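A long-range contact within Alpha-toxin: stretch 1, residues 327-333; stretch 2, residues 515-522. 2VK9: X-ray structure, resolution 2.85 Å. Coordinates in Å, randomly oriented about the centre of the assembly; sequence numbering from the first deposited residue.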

# COMPACT_ATOMS: atom_id res chain seq x y z
N ASN A 327 -17.66 20.26 -9.09
CA ASN A 327 -16.40 20.93 -8.87
C ASN A 327 -15.28 20.15 -9.52
O ASN A 327 -14.35 19.70 -8.85
CB ASN A 327 -16.17 21.11 -7.36
CG ASN A 327 -15.06 22.10 -7.03
OD1 ASN A 327 -14.59 22.83 -7.90
ND2 ASN A 327 -14.63 22.11 -5.77
N TYR A 328 -15.38 19.97 -10.83
CA TYR A 328 -14.33 19.30 -11.57
C TYR A 328 -14.01 20.10 -12.83
O TYR A 328 -14.53 19.79 -13.91
CB TYR A 328 -14.76 17.87 -11.90
CG TYR A 328 -13.61 16.89 -12.04
CD1 TYR A 328 -13.16 16.51 -13.30
CD2 TYR A 328 -12.98 16.35 -10.92
CE1 TYR A 328 -12.11 15.61 -13.45
CE2 TYR A 328 -11.93 15.46 -11.06
CZ TYR A 328 -11.51 15.09 -12.32
OH TYR A 328 -10.47 14.20 -12.47
N PRO A 329 -13.18 21.15 -12.68
CA PRO A 329 -12.80 22.06 -13.78
C PRO A 329 -12.04 21.39 -14.92
O PRO A 329 -11.45 20.32 -14.73
CB PRO A 329 -11.92 23.10 -13.08
CG PRO A 329 -11.46 22.45 -11.84
CD PRO A 329 -12.55 21.54 -11.41
N TYR A 330 -12.05 22.01 -16.10
CA TYR A 330 -11.28 21.52 -17.26
C TYR A 330 -9.79 21.85 -17.13
O TYR A 330 -9.22 22.51 -18.00
CB TYR A 330 -11.82 22.13 -18.55
CG TYR A 330 -13.07 21.49 -19.09
CD1 TYR A 330 -14.32 22.07 -18.89
CD2 TYR A 330 -13.01 20.29 -19.81
CE1 TYR A 330 -15.47 21.48 -19.40
CE2 TYR A 330 -14.16 19.69 -20.32
CZ TYR A 330 -15.38 20.29 -20.11
OH TYR A 330 -16.52 19.70 -20.61
N LYS A 331 -9.17 21.40 -16.05
CA LYS A 331 -7.76 21.69 -15.78
C LYS A 331 -6.81 21.10 -16.83
O LYS A 331 -5.78 21.69 -17.15
CB LYS A 331 -7.38 21.25 -14.35
CG LYS A 331 -5.88 21.14 -14.09
CD LYS A 331 -5.51 21.26 -12.62
CE LYS A 331 -3.99 21.10 -12.43
NZ LYS A 331 -3.49 21.59 -11.11
N TYR A 332 -7.15 19.94 -17.39
CA TYR A 332 -6.26 19.28 -18.32
C TYR A 332 -6.76 19.36 -19.76
O TYR A 332 -6.12 18.84 -20.67
CB TYR A 332 -5.99 17.83 -17.89
CG TYR A 332 -5.27 17.75 -16.55
CD1 TYR A 332 -5.98 17.53 -15.37
CD2 TYR A 332 -3.89 17.91 -16.47
CE1 TYR A 332 -5.34 17.47 -14.16
CE2 TYR A 332 -3.24 17.85 -15.25
CZ TYR A 332 -3.97 17.63 -14.10
OH TYR A 332 -3.32 17.57 -12.90
N MET A 333 -7.90 20.03 -19.95
CA MET A 333 -8.41 20.30 -21.29
C MET A 333 -8.01 21.70 -21.79
O MET A 333 -8.36 22.08 -22.91
CB MET A 333 -9.92 20.11 -21.34
CG MET A 333 -10.49 20.10 -22.74
SD MET A 333 -11.07 18.48 -23.30
CE MET A 333 -9.56 17.62 -23.68
N SER A 515 -7.74 6.10 -12.55
CA SER A 515 -6.71 6.72 -11.69
C SER A 515 -6.19 8.07 -12.20
O SER A 515 -5.33 8.70 -11.57
CB SER A 515 -5.55 5.74 -11.47
OG SER A 515 -4.91 5.42 -12.69
N LYS A 516 -6.69 8.53 -13.34
CA LYS A 516 -6.21 9.79 -13.91
C LYS A 516 -7.10 10.94 -13.47
O LYS A 516 -7.80 11.57 -14.27
CB LYS A 516 -6.11 9.70 -15.44
CG LYS A 516 -5.45 8.43 -15.99
CD LYS A 516 -4.10 8.12 -15.34
CE LYS A 516 -3.29 7.09 -16.12
NZ LYS A 516 -4.12 6.06 -16.81
N THR A 517 -7.08 11.21 -12.17
CA THR A 517 -7.99 12.18 -11.58
C THR A 517 -7.18 13.32 -10.99
O THR A 517 -6.00 13.16 -10.68
CB THR A 517 -8.82 11.55 -10.47
OG1 THR A 517 -7.95 11.15 -9.41
CG2 THR A 517 -9.56 10.33 -10.98
N HIS A 518 -7.82 14.47 -10.83
CA HIS A 518 -7.16 15.64 -10.28
C HIS A 518 -6.49 15.37 -8.94
O HIS A 518 -5.32 15.69 -8.76
CB HIS A 518 -8.13 16.81 -10.16
CG HIS A 518 -8.72 17.24 -11.46
ND1 HIS A 518 -9.80 18.09 -11.55
CD2 HIS A 518 -8.39 16.92 -12.74
CE1 HIS A 518 -10.10 18.28 -12.82
NE2 HIS A 518 -9.26 17.58 -13.56
N ASP A 519 -7.22 14.77 -8.01
CA ASP A 519 -6.69 14.50 -6.69
C ASP A 519 -5.55 13.48 -6.73
O ASP A 519 -4.70 13.46 -5.84
CB ASP A 519 -7.80 14.05 -5.72
CG ASP A 519 -8.64 15.22 -5.20
OD1 ASP A 519 -8.92 16.17 -5.96
OD2 ASP A 519 -9.03 15.18 -4.01
N GLU A 520 -5.51 12.64 -7.76
CA GLU A 520 -4.43 11.68 -7.89
C GLU A 520 -3.14 12.32 -8.38
O GLU A 520 -2.05 11.95 -7.93
CB GLU A 520 -4.82 10.55 -8.84
CG GLU A 520 -4.52 9.18 -8.28
CD GLU A 520 -3.05 8.89 -8.10
OE1 GLU A 520 -2.61 8.70 -6.94
OE2 GLU A 520 -2.33 8.83 -9.12
N PHE A 521 -3.27 13.26 -9.31
CA PHE A 521 -2.13 14.01 -9.80
C PHE A 521 -1.58 14.93 -8.72
O PHE A 521 -0.38 15.22 -8.70
CB PHE A 521 -2.49 14.82 -11.04
CG PHE A 521 -2.82 13.97 -12.23
CD1 PHE A 521 -3.89 14.28 -13.04
CD2 PHE A 521 -2.05 12.85 -12.53
CE1 PHE A 521 -4.20 13.49 -14.14
CE2 PHE A 521 -2.35 12.06 -13.63
CZ PHE A 521 -3.43 12.38 -14.44
N LYS A 522 -2.45 15.37 -7.82
CA LYS A 522 -2.02 16.22 -6.72
C LYS A 522 -1.22 15.41 -5.70
O LYS A 522 -0.31 15.94 -5.06
CB LYS A 522 -3.20 16.93 -6.08
CG LYS A 522 -2.81 18.25 -5.45
CD LYS A 522 -4.01 19.15 -5.17
CE LYS A 522 -3.55 20.47 -4.52
NZ LYS A 522 -4.70 21.31 -4.07

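The imidazole of His 518 lies almost flat against the phenol ring of Tyr 328, the two planes only 3° from parallel and the ring centroids 3.7 Å apart, in an offset stack between residues 190 positions apart in the sequence. The closest atoms of the two rings are Tyr 328 CE1 and His 518 CE1, at 3.4 Å. The same pair is joined a second time, through the backbone amide of His 518: His 518 N donates a hydrogen bond to Tyr 328 OH, with 3.1 Å between N and OH and an N-H...O angle of 153°. This amide belongs to the first residue of the helix that begins at 518, where no preceding turn supplies a carbonyl acceptor, and the tyrosine hydroxyl takes that role. Tyr 328 therefore meets His 518 with its ring face and its hydroxyl at once. The CA-to-CB bond of Tyr 328 points sideways, but with chi1 in the t rotamer the end of the side chain comes nearer to the helix start. There Tyr 328 OH also packs against Thr 517, 3.3 Å from Thr 517 CA and 3.7 Å from Thr 517 CB.

Thr 517 holds the N-cap position. Its OG1 accepts a weak capping bond from Glu 520 N, with 3.3 Å between OG1 and N, while its backbone O accepts from Phe 521 N at 3.1 Å. The CA-to-CB bond of Thr 517 points away from the other stretch, whereas that of His 518 points toward it, and His 518 has the largest area covered in the contact, 126 of the 354 Å² buried by both sides together.

Stretch 1, which forms no regular helix or strand, bends around the imidazole. Tyr 328 covers one face of the ring; Lys 331 lies over the opposite face, its CB 4.2 Å from His 518 NE2. The lysine contributes the base of its side chain here, since its CA-to-CB bond points toward the helix but its extended end leads away. At the ring edge, Pro 329 O approaches His 518 CE1 to 3.1 Å, a close approach of a carbonyl oxygen to a polarised ring carbon. His 518 NE2 is hydrogen-bonded elsewhere in the structure.

Tyr 332 extends the aromatic cluster along the helix. Its CE1 comes within 3.4 Å of His 518 CD2, but these two rings are oblique, with planes at 46° and centroids 5.5 Å apart. Phe 521, three residues after His 518 and so nearly one helical turn on, directs its edge toward the face of Tyr 332 in an offset edge-to-face pair, with planes at 65° and centroids 5.2 Å apart. Tyr 332 CZ and Phe 521 CD1 are 3.5 Å apart, and Tyr 332 OH lies 3.3 Å from the same CD1, a packing contact with a ring carbon.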